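Local coordinates for autotransporter adhesin/invasin TibA (Escherichia coli, PDB 4Q1Q), which mediates adhesion to and invasion of human intestinal epithelial cells, drives bacterial aggregation through TibA-TibA contacts and enhances biofilm formation, at residues A[215-221]-A[235-241]; A[255-261]-A[275-281]. All coordinates share one frame; numbering follows the deposited sequence.

Interaction 1 (A[215-221]-A[235-241]). With 289 (D-glycero-alpha-D-manno-heptopyranose), chain T; 289 (D-glycero-alpha-D-manno-heptopyranose), chain U; 289 (D-glycero-alpha-D-manno-heptopyranose), chain B; 289 (D-glycero-alpha-D-manno-heptopyranose), chain Q.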
ATOM      1  N   GLN A 215       7.459  16.023   1.400  1.00 42.73           N
ATOM      2  CA  GLN A 215       8.347  14.873   1.422  1.00 42.53           C
ATOM      3  C   GLN A 215       9.443  15.180   2.433  1.00 43.75           C
ATOM      4  O   GLN A 215      10.048  16.244   2.386  1.00 44.76           O
ATOM      5  CB  GLN A 215       8.981  14.619   0.062  1.00 43.45           C
ATOM      6  CG  GLN A 215       9.895  13.401  -0.001  1.00 39.90           C
ATOM      7  CD  GLN A 215      10.580  13.318  -1.353  1.00 50.25           C
ATOM      8  OE1 GLN A 215      11.441  14.141  -1.674  1.00 51.49           O
ATOM      9  NE2 GLN A 215      10.227  12.304  -2.143  1.00 53.72           N
ATOM     10  N   TYR A 216       9.714  14.208   3.296  1.00 44.55           N
ATOM     11  CA  TYR A 216      10.719  14.344   4.334  1.00 42.66           C
ATOM     12  C   TYR A 216      11.837  13.341   4.112  1.00 38.06           C
ATOM     13  O   TYR A 216      11.601  12.144   4.199  1.00 40.11           O
ATOM     14  CB  TYR A 216      10.063  14.082   5.687  1.00 43.11           C
ATOM     15  CG  TYR A 216       8.835  14.912   5.979  1.00 41.68           C
ATOM     16  CD1 TYR A 216       8.932  16.218   6.449  1.00 45.94           C
ATOM     17  CD2 TYR A 216       7.573  14.356   5.844  1.00 44.09           C
ATOM     18  CE1 TYR A 216       7.803  16.970   6.747  1.00 44.37           C
ATOM     19  CE2 TYR A 216       6.442  15.089   6.149  1.00 46.08           C
ATOM     20  CZ  TYR A 216       6.563  16.392   6.575  1.00 47.36           C
ATOM     21  OH  TYR A 216       5.398  17.071   6.807  1.00 53.13           O
ATOM     22  N   VAL A 217      13.037  13.821   3.807  1.00 40.64           N
ATOM     23  CA  VAL A 217      14.132  12.916   3.505  1.00 40.21           C
ATOM     24  C   VAL A 217      15.054  12.840   4.719  1.00 39.44           C
ATOM     25  O   VAL A 217      15.791  13.765   5.034  1.00 44.58           O
ATOM     26  CB  VAL A 217      14.883  13.364   2.239  1.00 40.03           C
ATOM     27  CG1 VAL A 217      15.924  12.342   1.816  1.00 39.34           C
ATOM     28  CG2 VAL A 217      13.867  13.574   1.121  1.00 43.37           C
ATOM     29  N   SER A 218      15.061  11.694   5.381  1.00 43.86           N
ATOM     30  CA  SER A 218      15.886  11.563   6.569  1.00 43.37           C
ATOM     31  C   SER A 218      17.068  10.665   6.262  1.00 47.70           C
ATOM     32  O   SER A 218      17.279  10.244   5.121  1.00 44.74           O
ATOM     33  CB  SER A 218      15.069  10.999   7.720  1.00 39.38           C
ATOM     34  OG  SER A 218      14.145  11.983   8.132  1.00 43.37           O
ATOM     35  N   SER A 219      17.868  10.485   7.308  1.00 52.10           N
ATOM     36  CA  SER A 219      19.146   9.798   7.253  1.00 49.72           C
ATOM     37  C   SER A 219      19.118   8.511   6.441  1.00 44.50           C
ATOM     38  O   SER A 219      18.335   7.585   6.689  1.00 44.11           O
ATOM     39  CB  SER A 219      19.626   9.519   8.681  1.00 52.79           C
ATOM     40  OG  SER A 219      20.959   9.030   8.662  1.00 64.74           O
ATOM     41  N   GLY A 220      20.001   8.475   5.448  1.00 43.67           N
ATOM     42  CA  GLY A 220      20.103   7.322   4.569  1.00 46.48           C
ATOM     43  C   GLY A 220      19.081   7.379   3.444  1.00 49.68           C
ATOM     44  O   GLY A 220      19.148   6.560   2.537  1.00 47.19           O
ATOM     45  N   GLY A 221      18.120   8.298   3.505  1.00 42.89           N
ATOM     46  CA  GLY A 221      17.080   8.362   2.486  1.00 45.14           C
ATOM     47  C   GLY A 221      17.562   9.096   1.264  1.00 41.84           C
ATOM     48  O   GLY A 221      18.467   9.929   1.324  1.00 45.94           O
ATOM     49  N   HIS A 235      11.629  18.425   2.253  1.00 46.25           N
ATOM     50  CA  HIS A 235      12.399  18.731   3.464  1.00 44.70           C
ATOM     51  C   HIS A 235      13.511  17.700   3.665  1.00 38.68           C
ATOM     52  O   HIS A 235      13.228  16.524   3.869  1.00 40.32           O
ATOM     53  CB  HIS A 235      11.473  18.780   4.687  1.00 46.71           C
ATOM     54  CG  HIS A 235      11.962  19.677   5.786  1.00 52.70           C
ATOM     55  ND1 HIS A 235      11.183  20.682   6.320  1.00 56.03           N
ATOM     56  CD2 HIS A 235      13.175  19.785   6.381  1.00 51.72           C
ATOM     57  CE1 HIS A 235      11.881  21.343   7.227  1.00 56.21           C
ATOM     58  NE2 HIS A 235      13.097  20.826   7.278  1.00 56.31           N
ATOM     59  N   VAL A 236      14.769  18.131   3.601  1.00 39.76           N
ATOM     60  CA  VAL A 236      15.901  17.220   3.713  1.00 39.47           C
ATOM     61  C   VAL A 236      16.604  17.374   5.067  1.00 42.70           C
ATOM     62  O   VAL A 236      17.035  18.474   5.407  1.00 39.91           O
ATOM     63  CB  VAL A 236      16.933  17.468   2.608  1.00 42.90           C
ATOM     64  CG1 VAL A 236      17.918  16.303   2.584  1.00 40.09           C
ATOM     65  CG2 VAL A 236      16.251  17.637   1.252  1.00 43.42           C
ATOM     66  N   TYR A 237      16.745  16.276   5.808  1.00 38.02           N
ATOM     67  CA  TYR A 237      17.303  16.322   7.155  1.00 42.60           C
ATOM     68  C   TYR A 237      18.724  15.785   7.077  1.00 44.14           C
ATOM     69  O   TYR A 237      19.217  15.461   5.989  1.00 48.38           O
ATOM     70  CB  TYR A 237      16.467  15.545   8.168  1.00 41.37           C
ATOM     71  CG  TYR A 237      15.114  16.166   8.337  1.00 45.73           C
ATOM     72  CD1 TYR A 237      14.085  15.832   7.477  1.00 50.22           C
ATOM     73  CD2 TYR A 237      14.858  17.056   9.369  1.00 52.65           C
ATOM     74  CE1 TYR A 237      12.828  16.387   7.620  1.00 51.63           C
ATOM     75  CE2 TYR A 237      13.606  17.613   9.532  1.00 54.90           C
ATOM     76  CZ  TYR A 237      12.601  17.269   8.654  1.00 59.75           C
ATOM     77  OH  TYR A 237      11.357  17.833   8.778  1.00 56.58           O
ATOM     78  N   ILE A 238      19.371  15.749   8.237  1.00 47.43           N
ATOM     79  CA  ILE A 238      20.781  15.406   8.315  1.00 44.56           C
ATOM     80  C   ILE A 238      21.012  14.040   7.687  1.00 42.51           C
ATOM     81  O   ILE A 238      20.334  13.084   8.024  1.00 46.30           O
ATOM     82  CB  ILE A 238      21.388  15.525   9.737  1.00 47.69           C
ATOM     83  CG1 ILE A 238      22.846  15.044   9.697  1.00 51.32           C
ATOM     84  CG2 ILE A 238      20.582  14.786  10.796  1.00 45.89           C
ATOM     85  CD1 ILE A 238      23.760  15.783  10.658  1.00 57.49           C
ATOM     86  N   ASP A 239      21.965  13.995   6.755  1.00 44.97           N
ATOM     87  CA  ASP A 239      22.415  12.787   6.090  1.00 44.92           C
ATOM     88  C   ASP A 239      21.352  12.245   5.132  1.00 49.60           C
ATOM     89  O   ASP A 239      21.499  11.118   4.661  1.00 49.23           O
ATOM     90  CB  ASP A 239      22.826  11.718   7.106  1.00 53.37           C
ATOM     91  CG  ASP A 239      24.104  12.071   7.867  1.00 53.44           C
ATOM     92  OD1 ASP A 239      25.068  12.569   7.249  1.00 56.07           O
ATOM     93  OD2 ASP A 239      24.149  11.848   9.093  1.00 63.48           O
ATOM     94  N   GLY A 240      20.325  13.038   4.835  1.00 41.76           N
ATOM     95  CA  GLY A 240      19.415  12.750   3.720  1.00 43.43           C
ATOM     96  C   GLY A 240      19.979  13.337   2.450  1.00 44.36           C
ATOM     97  O   GLY A 240      20.707  14.333   2.535  1.00 42.65           O
ATOM     98  N   ASN A 241      19.672  12.722   1.306  1.00 39.49           N
ATOM     99  CA  ASN A 241      20.130  13.209   0.001  1.00 44.90           C
ATOM    100  C   ASN A 241      19.020  13.353  -1.011  1.00 44.72           C
ATOM    101  O   ASN A 241      18.146  12.501  -1.069  1.00 43.38           O
ATOM    102  CB  ASN A 241      21.084  12.239  -0.682  1.00 49.50           C
ATOM    103  CG  ASN A 241      22.449  12.272  -0.053  1.00 57.68           C
ATOM    104  OD1 ASN A 241      23.327  13.031  -0.473  1.00 58.76           O
ATOM    105  ND2 ASN A 241      22.596  11.509   1.014  1.00 56.21           N
TER
HETATM  106  O7  289 T 418      16.251   9.016  12.276  1.00 83.23           O
HETATM  107  C7  289 T 418      15.635   9.446  11.059  1.00 60.52           C
HETATM  108  C6  289 T 418      14.284  10.049  11.414  1.00 62.82           C
HETATM  109  O6  289 T 418      14.197  10.252  12.826  1.00 78.71           O
HETATM  110  C5  289 T 418      14.041  11.376  10.712  1.00 55.51           C
HETATM  111  O5  289 T 418      13.094  10.983   9.721  1.00 49.34           O
HETATM  112  C1  289 T 418      12.970  11.935   8.687  1.00 48.18           C
HETATM  113  C2  289 T 418      12.351  13.165   9.326  1.00 49.37           C
HETATM  114  O2  289 T 418      11.015  12.829   9.711  1.00 48.05           O
HETATM  115  C3  289 T 418      13.202  13.651  10.496  1.00 49.07           C
HETATM  116  O3  289 T 418      12.572  14.776  11.131  1.00 51.17           O
HETATM  117  C4  289 T 418      13.428  12.530  11.493  1.00 52.62           C
HETATM  118  O4  289 T 418      14.264  13.075  12.517  1.00 58.81           O
HETATM  119  O7  289 U 419      20.171   5.066  13.155  1.00 65.13           O
HETATM  120  C7  289 U 419      20.186   6.106  12.176  1.00 77.07           C
HETATM  121  C6  289 U 419      20.788   5.524  10.899  1.00 73.75           C
HETATM  122  O6  289 U 419      19.877   4.671  10.209  1.00 74.20           O
HETATM  123  C5  289 U 419      21.142   6.572   9.861  1.00 60.84           C
HETATM  124  O5  289 U 419      21.068   7.870  10.454  1.00 57.62           O
HETATM  125  C1  289 U 419      21.737   8.885   9.702  1.00 67.91           C
HETATM  126  C2  289 U 419      23.205   8.492   9.599  1.00 64.21           C
HETATM  127  O2  289 U 419      23.737   8.202  10.898  1.00 70.09           O
HETATM  128  C3  289 U 419      23.196   7.305   8.643  1.00 63.29           C
HETATM  129  O3  289 U 419      24.476   6.825   8.226  1.00 72.15           O
HETATM  130  C4  289 U 419      22.511   6.156   9.351  1.00 63.20           C
HETATM  131  O4  289 U 419      22.370   5.092   8.408  1.00 74.36           O
HETATM  132  O7  289 B 435      27.658  10.589   3.270  1.00121.83           O
HETATM  133  C7  289 B 435      26.411  10.649   2.566  1.00124.98           C
HETATM  134  C6  289 B 435      25.517  11.839   2.936  1.00118.94           C
HETATM  135  O6  289 B 435      25.679  12.274   4.293  1.00 98.58           O
HETATM  136  C5  289 B 435      25.713  13.065   2.038  1.00116.25           C
HETATM  137  O5  289 B 435      25.057  14.164   2.679  1.00110.52           O
HETATM  138  C1  289 B 435      25.009  15.326   1.849  1.00108.29           C
HETATM  139  C2  289 B 435      26.440  15.848   1.751  1.00114.43           C
HETATM  140  O2  289 B 435      27.064  16.094   3.018  1.00107.62           O
HETATM  141  C3  289 B 435      27.267  14.797   1.017  1.00114.87           C
HETATM  142  O3  289 B 435      28.626  15.241   0.947  1.00110.16           O
HETATM  143  C4  289 B 435      27.160  13.444   1.716  1.00115.96           C
HETATM  144  O4  289 B 435      27.729  12.475   0.831  1.00115.38           O
HETATM  145  O7  289 Q 415      21.817  -0.167   4.954  1.00 84.37           O
HETATM  146  C7  289 Q 415      20.935  -0.305   6.075  1.00 88.74           C
HETATM  147  C6  289 Q 415      21.022   0.949   6.938  1.00 80.41           C
HETATM  148  O6  289 Q 415      22.289   1.567   6.716  1.00 89.41           O
HETATM  149  C5  289 Q 415      19.877   1.910   6.628  1.00 72.41           C
HETATM  150  O5  289 Q 415      18.758   1.267   7.244  1.00 65.68           O
HETATM  151  C1  289 Q 415      17.493   1.925   7.217  1.00 62.82           C
HETATM  152  C2  289 Q 415      17.673   3.217   7.998  1.00 68.55           C
HETATM  153  O2  289 Q 415      17.960   2.891   9.361  1.00 76.97           O
HETATM  154  C3  289 Q 415      18.758   4.052   7.310  1.00 68.30           C
HETATM  155  O3  289 Q 415      18.969   5.277   8.019  1.00 67.03           O
HETATM  156  C4  289 Q 415      20.087   3.312   7.195  1.00 68.68           C
HETATM  157  O4  289 Q 415      20.959   4.167   6.448  1.00 64.07           O
HETATM  158  O   HOH W   1      17.825  12.636   9.312  1.00 48.92           O
HETATM  159  O   HOH W   2      20.962   9.580   2.062  1.00 56.50           O
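G221 O accepts two bonds: N241 N reaches it at 3.0 Å, tilted 23° from the carbonyl plane, and a water that also donates to D239 O supplies the second. D239 O in turn receives G220 N at 3.1 Å, from above its carbonyl plane. These bonds join two type II turns, S218 to G221 and Y237 to G240. Ahead of the turns the chains pair as parallel strands, V217 N donating to H235 O at 2.7 Å and V217 O accepting from Y237 N at 2.8 Å, both nearly straight.

The Y237 ring is covered on both faces. H235 CD2 lies on one; over the other, 3.4 Å above the plane, is O3 of the heptose covalently attached to S218 OG. With CG beside the backbone N (chi1 -65°), Y237 runs alongside Y216 in the same direction, and Y216 CD1 meets Y237 OH at 3.7 Å. S219 OG carries another heptose, whose C2 is 3.5 Å from D239 OD2.

Strands 214-217 and 233-236 are consecutive rungs of one parallel face, flanked by 196-200 and 252-255, while V217 and V236 both pack against V242 of strand 241-247.

Interaction 2 (A[255-261]-A[275-281]). With 289 (D-glycero-alpha-D-manno-heptopyranose), chain C; 289 (D-glycero-alpha-D-manno-heptopyranose), chain B.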
ATOM      1  N   VAL A 255      16.755  22.469   3.229  1.00 39.23           N
ATOM      2  CA  VAL A 255      17.821  21.540   3.570  1.00 36.87           C
ATOM      3  C   VAL A 255      18.364  21.892   4.953  1.00 41.05           C
ATOM      4  O   VAL A 255      18.835  22.997   5.187  1.00 38.43           O
ATOM      5  CB  VAL A 255      18.932  21.585   2.507  1.00 42.65           C
ATOM      6  CG1 VAL A 255      20.022  20.555   2.770  1.00 42.90           C
ATOM      7  CG2 VAL A 255      18.319  21.364   1.130  1.00 43.88           C
ATOM      8  N   GLU A 256      18.267  20.964   5.892  1.00 42.79           N
ATOM      9  CA  GLU A 256      18.808  21.208   7.224  1.00 46.70           C
ATOM     10  C   GLU A 256      20.302  20.950   7.204  1.00 47.86           C
ATOM     11  O   GLU A 256      20.826  20.314   6.288  1.00 47.05           O
ATOM     12  CB  GLU A 256      18.207  20.275   8.269  1.00 46.78           C
ATOM     13  CG  GLU A 256      16.696  20.228   8.267  1.00 53.90           C
ATOM     14  CD  GLU A 256      16.091  21.403   9.013  1.00 67.58           C
ATOM     15  OE1 GLU A 256      14.849  21.438   9.150  1.00 63.79           O
ATOM     16  OE2 GLU A 256      16.869  22.275   9.464  1.00 76.35           O
ATOM     17  N   ALA A 257      20.990  21.460   8.219  1.00 49.44           N
ATOM     18  CA  ALA A 257      22.439  21.339   8.270  1.00 49.35           C
ATOM     19  C   ALA A 257      22.790  19.865   8.192  1.00 45.16           C
ATOM     20  O   ALA A 257      22.158  19.048   8.855  1.00 44.72           O
ATOM     21  CB  ALA A 257      22.997  21.990   9.527  1.00 52.33           C
ATOM     22  N   GLY A 258      23.760  19.530   7.346  1.00 48.78           N
ATOM     23  CA  GLY A 258      24.117  18.134   7.114  1.00 45.21           C
ATOM     24  C   GLY A 258      23.257  17.343   6.138  1.00 56.21           C
ATOM     25  O   GLY A 258      23.546  16.159   5.933  1.00 50.82           O
ATOM     26  N   GLY A 259      22.198  17.927   5.576  1.00 43.71           N
ATOM     27  CA  GLY A 259      21.439  17.262   4.521  1.00 43.63           C
ATOM     28  C   GLY A 259      22.117  17.600   3.207  1.00 48.03           C
ATOM     29  O   GLY A 259      22.930  18.515   3.216  1.00 47.07           O
ATOM     30  N   SER A 260      21.830  16.935   2.086  1.00 47.51           N
ATOM     31  CA  SER A 260      22.364  17.394   0.799  1.00 50.39           C
ATOM     32  C   SER A 260      21.407  17.319  -0.380  1.00 44.65           C
ATOM     33  O   SER A 260      20.570  16.433  -0.508  1.00 46.06           O
ATOM     34  CB  SER A 260      23.643  16.657   0.392  1.00 58.57           C
ATOM     35  OG  SER A 260      23.899  15.499   1.174  1.00 72.44           O
ATOM     36  N   ALA A 261      21.611  18.248  -1.303  1.00 46.67           N
ATOM     37  CA  ALA A 261      20.835  18.304  -2.530  1.00 48.01           C
ATOM     38  C   ALA A 261      21.803  18.548  -3.675  1.00 55.84           C
ATOM     39  O   ALA A 261      22.802  19.253  -3.520  1.00 55.90           O
ATOM     40  CB  ALA A 261      19.794  19.411  -2.474  1.00 46.19           C
ATOM     41  N   ASN A 275      21.197  25.593   5.436  1.00 40.48           N
ATOM     42  CA  ASN A 275      21.732  25.871   6.766  1.00 44.32           C
ATOM     43  C   ASN A 275      23.220  25.579   6.967  1.00 45.08           C
ATOM     44  O   ASN A 275      23.717  25.547   8.094  1.00 46.95           O
ATOM     45  CB  ASN A 275      20.892  25.134   7.809  1.00 48.75           C
ATOM     46  CG  ASN A 275      19.443  25.560   7.730  1.00 51.58           C
ATOM     47  OD1 ASN A 275      18.637  24.998   6.991  1.00 57.60           O
ATOM     48  ND2 ASN A 275      19.148  26.660   8.383  1.00 51.06           N
ATOM     49  N   THR A 276      23.911  25.479   5.842  1.00 44.46           N
ATOM     50  CA  THR A 276      25.312  25.131   5.691  1.00 52.60           C
ATOM     51  C   THR A 276      25.665  25.618   4.279  1.00 47.02           C
ATOM     52  O   THR A 276      24.799  25.641   3.412  1.00 47.06           O
ATOM     53  CB  THR A 276      25.453  23.597   5.755  1.00 63.74           C
ATOM     54  OG1 THR A 276      25.499  23.166   7.120  1.00 59.96           O
ATOM     55  CG2 THR A 276      26.674  23.115   4.984  1.00 66.86           C
ATOM     56  N   SER A 277      26.911  25.950   3.966  1.00 48.18           N
ATOM     57  CA  SER A 277      27.204  26.471   2.634  1.00 54.02           C
ATOM     58  C   SER A 277      27.317  25.464   1.490  1.00 57.78           C
ATOM     59  O   SER A 277      27.140  25.816   0.325  1.00 65.07           O
ATOM     60  CB  SER A 277      28.527  27.233   2.654  1.00 50.07           C
ATOM     61  OG  SER A 277      29.567  26.325   2.962  1.00 60.53           O
ATOM     62  N   ALA A 278      27.730  24.238   1.758  1.00 65.11           N
ATOM     63  CA  ALA A 278      27.921  23.324   0.626  1.00 68.14           C
ATOM     64  C   ALA A 278      26.738  22.351   0.552  1.00 65.65           C
ATOM     65  O   ALA A 278      26.890  21.164   0.264  1.00 67.40           O
ATOM     66  CB  ALA A 278      29.271  22.623   0.735  1.00 63.44           C
ATOM     67  N   ALA A 279      25.537  22.859   0.812  1.00 61.25           N
ATOM     68  CA  ALA A 279      24.379  21.990   1.002  1.00 69.67           C
ATOM     69  C   ALA A 279      23.699  21.641  -0.319  1.00 65.09           C
ATOM     70  O   ALA A 279      23.171  20.542  -0.475  1.00 54.93           O
ATOM     71  CB  ALA A 279      23.375  22.639   1.945  1.00 66.03           C
ATOM     72  N   VAL A 280      23.704  22.579  -1.262  1.00 64.11           N
ATOM     73  CA  VAL A 280      22.899  22.458  -2.475  1.00 66.95           C
ATOM     74  C   VAL A 280      23.707  22.751  -3.739  1.00 73.97           C
ATOM     75  O   VAL A 280      24.460  23.724  -3.752  1.00 70.00           O
ATOM     76  CB  VAL A 280      21.711  23.436  -2.410  1.00 62.29           C
ATOM     77  CG1 VAL A 280      20.967  23.491  -3.733  1.00 72.53           C
ATOM     78  CG2 VAL A 280      20.746  23.052  -1.300  1.00 66.03           C
ATOM     79  N   SER A 281      23.525  21.943  -4.784  1.00 74.69           N
ATOM     80  CA  SER A 281      24.229  22.103  -6.060  1.00 80.42           C
ATOM     81  C   SER A 281      23.273  22.360  -7.225  1.00 81.08           C
ATOM     82  O   SER A 281      22.472  21.492  -7.579  1.00 73.90           O
ATOM     83  CB  SER A 281      25.082  20.876  -6.404  1.00 75.70           C
ATOM     84  OG  SER A 281      25.963  20.512  -5.353  1.00 83.80           O
TER
HETATM   85  O7  289 C 428      30.218  30.197   3.074  1.00 62.93           O
HETATM   86  C7  289 C 428      31.132  30.030   4.171  1.00 60.36           C
HETATM   87  C6  289 C 428      32.179  28.973   3.866  1.00 69.58           C
HETATM   88  O6  289 C 428      33.230  29.125   4.822  1.00 85.52           O
HETATM   89  C5  289 C 428      31.531  27.592   3.918  1.00 64.09           C
HETATM   90  O5  289 C 428      31.052  27.418   2.587  1.00 61.44           O
HETATM   91  C1  289 C 428      30.613  26.111   2.207  1.00 69.76           C
HETATM   92  C2  289 C 428      31.842  25.215   2.332  1.00 70.36           C
HETATM   93  O2  289 C 428      32.970  25.735   1.619  1.00 59.05           O
HETATM   94  C3  289 C 428      32.063  25.127   3.838  1.00 68.81           C
HETATM   95  O3  289 C 428      33.007  24.089   4.095  1.00 71.28           O
HETATM   96  C4  289 C 428      32.473  26.489   4.381  1.00 66.99           C
HETATM   97  O4  289 C 428      32.394  26.517   5.809  1.00 73.19           O
HETATM   98  O7  289 B 435      27.658  10.589   3.270  1.00121.83           O
HETATM   99  C7  289 B 435      26.411  10.649   2.566  1.00124.98           C
HETATM  100  C6  289 B 435      25.517  11.839   2.936  1.00118.94           C
HETATM  101  O6  289 B 435      25.679  12.274   4.293  1.00 98.58           O
HETATM  102  C5  289 B 435      25.713  13.065   2.038  1.00116.25           C
HETATM  103  O5  289 B 435      25.057  14.164   2.679  1.00110.52           O
HETATM  104  C1  289 B 435      25.009  15.326   1.849  1.00108.29           C
HETATM  105  C2  289 B 435      26.440  15.848   1.751  1.00114.43           C
HETATM  106  O2  289 B 435      27.064  16.094   3.018  1.00107.62           O
HETATM  107  C3  289 B 435      27.267  14.797   1.017  1.00114.87           C
HETATM  108  O3  289 B 435      28.626  15.241   0.947  1.00110.16           O
HETATM  109  C4  289 B 435      27.160  13.444   1.716  1.00115.96           C
HETATM  110  O4  289 B 435      27.729  12.475   0.831  1.00115.38           O
HETATM  111  O   HOH W   3      21.754  23.005   4.866  1.00 45.91           O
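V280 CG2 is the apolar centre of this contact, 3.8 Å from V255 CG2 and 3.9 Å from A261 CB. It can meet both because V280 CG1 stands anti to the backbone N (chi1 172°), leaving CG2 beside that nitrogen. The other methyl of V255 serves a different neighbour, with V255 CG1 lying 4.0 Å from A279 CB.

Two backbone bonds run beside this cluster and differ in quality. A261 N donates to A279 O at 2.9 Å, nearly along the carbonyl axis, whereas S281 N reaches A261 O at 3.1 Å with an N-H...O angle of only 135° and from above the carbonyl plane.

At the other end of the contact a water bridges the backbones, donating to V255 O and accepting from N275 N. N275 lies side by side with E256, its amide plane 20° from the carboxylate, and T276 OG1 packs 3.7 Å from A257 CB.

The next shell sets these groups in place. The type II turn from E256 to G259, closed by G259 N bonding to E256 O at 2.8 Å, places A257 CB against T276. E256 OE1 is held by H235 of the preceding rung, and the methyl of A261 rests on V242. V280 also touches T274 and V264. Heptoses are covalently attached at S260 OG and S277 OG, the latter where the chain between T276 and A279 bulges away from 255-261.

Strand 271-273 is the outermost modelled strand of its face, and 275-281 follows it as a loop beside 255-261. The arrangement belongs to the last modelled coils of a parallel beta-helix, the fold of autotransporter passenger domains, of which this fragment is a part.

From the N terminus, 215-221 begins on strand 214-217 and runs into the turn after it, the chain circles through residues 222-234, and interaction 1 closes that circuit at 235-241. Interaction 2 repeats the pattern one step later: 255-261 starts at the last residue of strand 252-255, and residues 262-274 lead to 275-281. Each closure spans 13 intervening residues, and the two are in series, neither nested nor crossed. Their centres are about 11 Å apart, and they meet directly: H235 NE2 lies 2.6 Å from E256 OE1 and D239 N lies 2.8 Å from G258 O, both probable hydrogen bonds. The heptose on S260 also reaches D239 and N241. Four successive coils are thus joined.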